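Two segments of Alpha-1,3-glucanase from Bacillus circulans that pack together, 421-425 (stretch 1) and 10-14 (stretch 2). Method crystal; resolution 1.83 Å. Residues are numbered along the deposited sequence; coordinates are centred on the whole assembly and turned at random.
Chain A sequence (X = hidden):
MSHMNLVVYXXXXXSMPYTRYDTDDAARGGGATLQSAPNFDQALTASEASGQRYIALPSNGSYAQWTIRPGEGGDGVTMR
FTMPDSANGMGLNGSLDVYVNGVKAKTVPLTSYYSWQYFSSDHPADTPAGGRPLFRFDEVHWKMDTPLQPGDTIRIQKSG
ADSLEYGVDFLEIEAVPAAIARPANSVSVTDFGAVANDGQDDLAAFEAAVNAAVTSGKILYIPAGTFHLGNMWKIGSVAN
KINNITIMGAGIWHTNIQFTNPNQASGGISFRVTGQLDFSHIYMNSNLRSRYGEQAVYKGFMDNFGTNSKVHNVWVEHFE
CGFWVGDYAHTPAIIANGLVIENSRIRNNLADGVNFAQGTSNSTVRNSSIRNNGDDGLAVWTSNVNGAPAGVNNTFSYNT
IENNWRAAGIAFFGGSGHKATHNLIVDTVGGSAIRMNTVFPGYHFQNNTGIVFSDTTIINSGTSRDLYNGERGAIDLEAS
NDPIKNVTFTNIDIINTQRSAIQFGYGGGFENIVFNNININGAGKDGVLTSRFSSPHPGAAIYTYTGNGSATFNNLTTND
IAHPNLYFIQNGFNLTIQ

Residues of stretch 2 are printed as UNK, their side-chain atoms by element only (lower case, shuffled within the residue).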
# COMPACT_ATOMS: atom_id res chain seq x y z
N THR A 421 -6.46 -3.99 -13.72
CA THR A 421 -5.79 -4.81 -14.71
C THR A 421 -4.28 -4.65 -14.61
O THR A 421 -3.77 -3.62 -14.18
CB THR A 421 -6.22 -4.47 -16.15
OG1 THR A 421 -5.64 -3.22 -16.53
CG2 THR A 421 -7.74 -4.39 -16.28
N HIS A 422 -3.56 -5.69 -15.03
CA HIS A 422 -2.10 -5.64 -15.17
C HIS A 422 -1.41 -5.39 -13.83
O HIS A 422 -0.39 -4.70 -13.75
CB HIS A 422 -1.70 -4.60 -16.22
CG HIS A 422 -2.18 -4.95 -17.59
ND1 HIS A 422 -3.39 -4.52 -18.09
CD2 HIS A 422 -1.64 -5.76 -18.54
CE1 HIS A 422 -3.57 -5.02 -19.30
NE2 HIS A 422 -2.52 -5.77 -19.60
N ASN A 423 -1.94 -5.98 -12.77
CA ASN A 423 -1.37 -5.80 -11.44
C ASN A 423 -0.57 -7.02 -11.02
O ASN A 423 -0.74 -8.13 -11.55
CB ASN A 423 -2.48 -5.52 -10.42
CG ASN A 423 -3.19 -4.22 -10.70
OD1 ASN A 423 -2.57 -3.16 -10.77
ND2 ASN A 423 -4.51 -4.30 -10.89
N LEU A 424 0.32 -6.80 -10.06
CA LEU A 424 1.09 -7.86 -9.42
C LEU A 424 0.85 -7.72 -7.93
O LEU A 424 1.11 -6.66 -7.35
CB LEU A 424 2.58 -7.73 -9.76
CG LEU A 424 3.62 -8.63 -9.07
CD1 LEU A 424 3.35 -10.10 -9.36
CD2 LEU A 424 5.03 -8.23 -9.51
N ILE A 425 0.29 -8.76 -7.31
CA ILE A 425 -0.15 -8.69 -5.92
C ILE A 425 0.49 -9.85 -5.18
O ILE A 425 0.21 -11.01 -5.50
CB ILE A 425 -1.68 -8.74 -5.80
CG1 ILE A 425 -2.32 -7.71 -6.74
CG2 ILE A 425 -2.11 -8.44 -4.36
CD1 ILE A 425 -3.85 -7.81 -6.84
N UNK A 10 5.41 -2.14 -17.45
CA UNK A 10 5.65 -3.57 -17.43
C UNK A 10 4.42 -4.30 -17.96
O UNK A 10 3.34 -3.73 -18.13
c UNK A 10 5.97 -4.03 -16.01
N UNK A 11 4.60 -5.59 -18.25
CA UNK A 11 3.47 -6.41 -18.66
C UNK A 11 2.45 -6.53 -17.53
O UNK A 11 1.24 -6.37 -17.76
n UNK A 11 3.54 -10.90 -18.20
c UNK A 11 3.47 -10.24 -19.36
c UNK A 11 2.89 -8.83 -19.31
c UNK A 11 3.97 -7.78 -19.11
o UNK A 11 3.86 -10.72 -20.43
N UNK A 12 2.91 -6.79 -16.31
CA UNK A 12 2.07 -6.75 -15.11
C UNK A 12 2.88 -6.11 -13.99
O UNK A 12 4.09 -6.29 -13.91
c UNK A 12 1.61 -8.13 -14.66
n UNK A 12 -1.64 -12.54 -17.29
c UNK A 12 0.82 -8.85 -15.74
n UNK A 12 -0.79 -12.77 -15.16
c UNK A 12 -0.95 -12.06 -16.27
c UNK A 12 0.37 -10.22 -15.29
n UNK A 12 -0.42 -10.85 -16.35
N UNK A 13 2.19 -5.35 -13.14
CA UNK A 13 2.85 -4.63 -12.07
C UNK A 13 3.40 -3.30 -12.53
O UNK A 13 3.31 -2.90 -13.70
N UNK A 14 4.00 -2.60 -11.57
CA UNK A 14 4.57 -1.27 -11.79
C UNK A 14 5.97 -1.37 -12.38
O UNK A 14 6.69 -2.36 -12.18
c UNK A 14 4.62 -0.49 -10.47

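Position 10 carries a single side-chain atom, a carbon bonded to CA, with no branch and no heteroatom. Its CB comes no nearer to stretch 1 than 6.8 Å, from O of His422, and it makes no contact across the interface. One methyl group is alanine, and the residue is Ala10.

Position 11 has five side-chain atoms: a chain of three carbons, the third carrying one oxygen and one nitrogen. Its CA-to-CB bond points away from stretch 1, and the side chain is exposed; its second carbon, the nearest, lies 5.5 Å from CD2 of His422. The contact is made instead by the backbone, whose O lies 3.0 Å from CD2 of His422, at the edge of the imidazole and near its plane. A terminal amide after two methylene groups identifies Gln11.

At position 12 there are seven side-chain atoms: three carbons in an unbranched row, a nitrogen, and then a carbon bearing two further nitrogens. The CA-to-CB bond runs sideways, CB passing 3.9 Å from O of Asn423, while the end of the extended chain (chi1 m, then chi2 and chi3 both t) leads away from stretch 1. The planar group of three nitrogens around one carbon is a guanidinium, and the residue is Arg12.

Position 13 has no side-chain atom at all. With phi/psi of 84/179, a CB would be jammed against the carbonyl O of the preceding residue. It would also sit only 3.2 Å from CB of Leu424, whose CA-to-CB bond points toward stretch 2. As it is, CA of position 13 packs 3.9 Å from that same Leu424 CB. The residue is Gly13, and the backbone explains the absence well.

Position 14 again has one carbon beyond CA and nothing more. Its CB is 7.3 Å from O of His422, the nearest atom of stretch 1, and makes no contact there; the residue is Ala14.

The contact is small, burying 230 Å² in total, and joins segments at least 409 residues apart in sequence at their points of touch. Its anchor is a single hydrogen bond, from Gly13 N to His422 O, at 2.7 Å and 161°, short and nearly straight. The same acceptor also receives a CA-H...O contact from Arg12, with CA 3.5 Å from His422 O. On stretch 1, the His422 ring is tied to its neighbour by a hydrogen bond between ND1 and Thr421 OG1 (3.0 Å), while its CD2 edge meets Gln11 O. The polar part of the contact thus centres on the His422 carbonyl, and Leu424 packs against the bare glycine.

Stretch 2 (10-14) AQRGA
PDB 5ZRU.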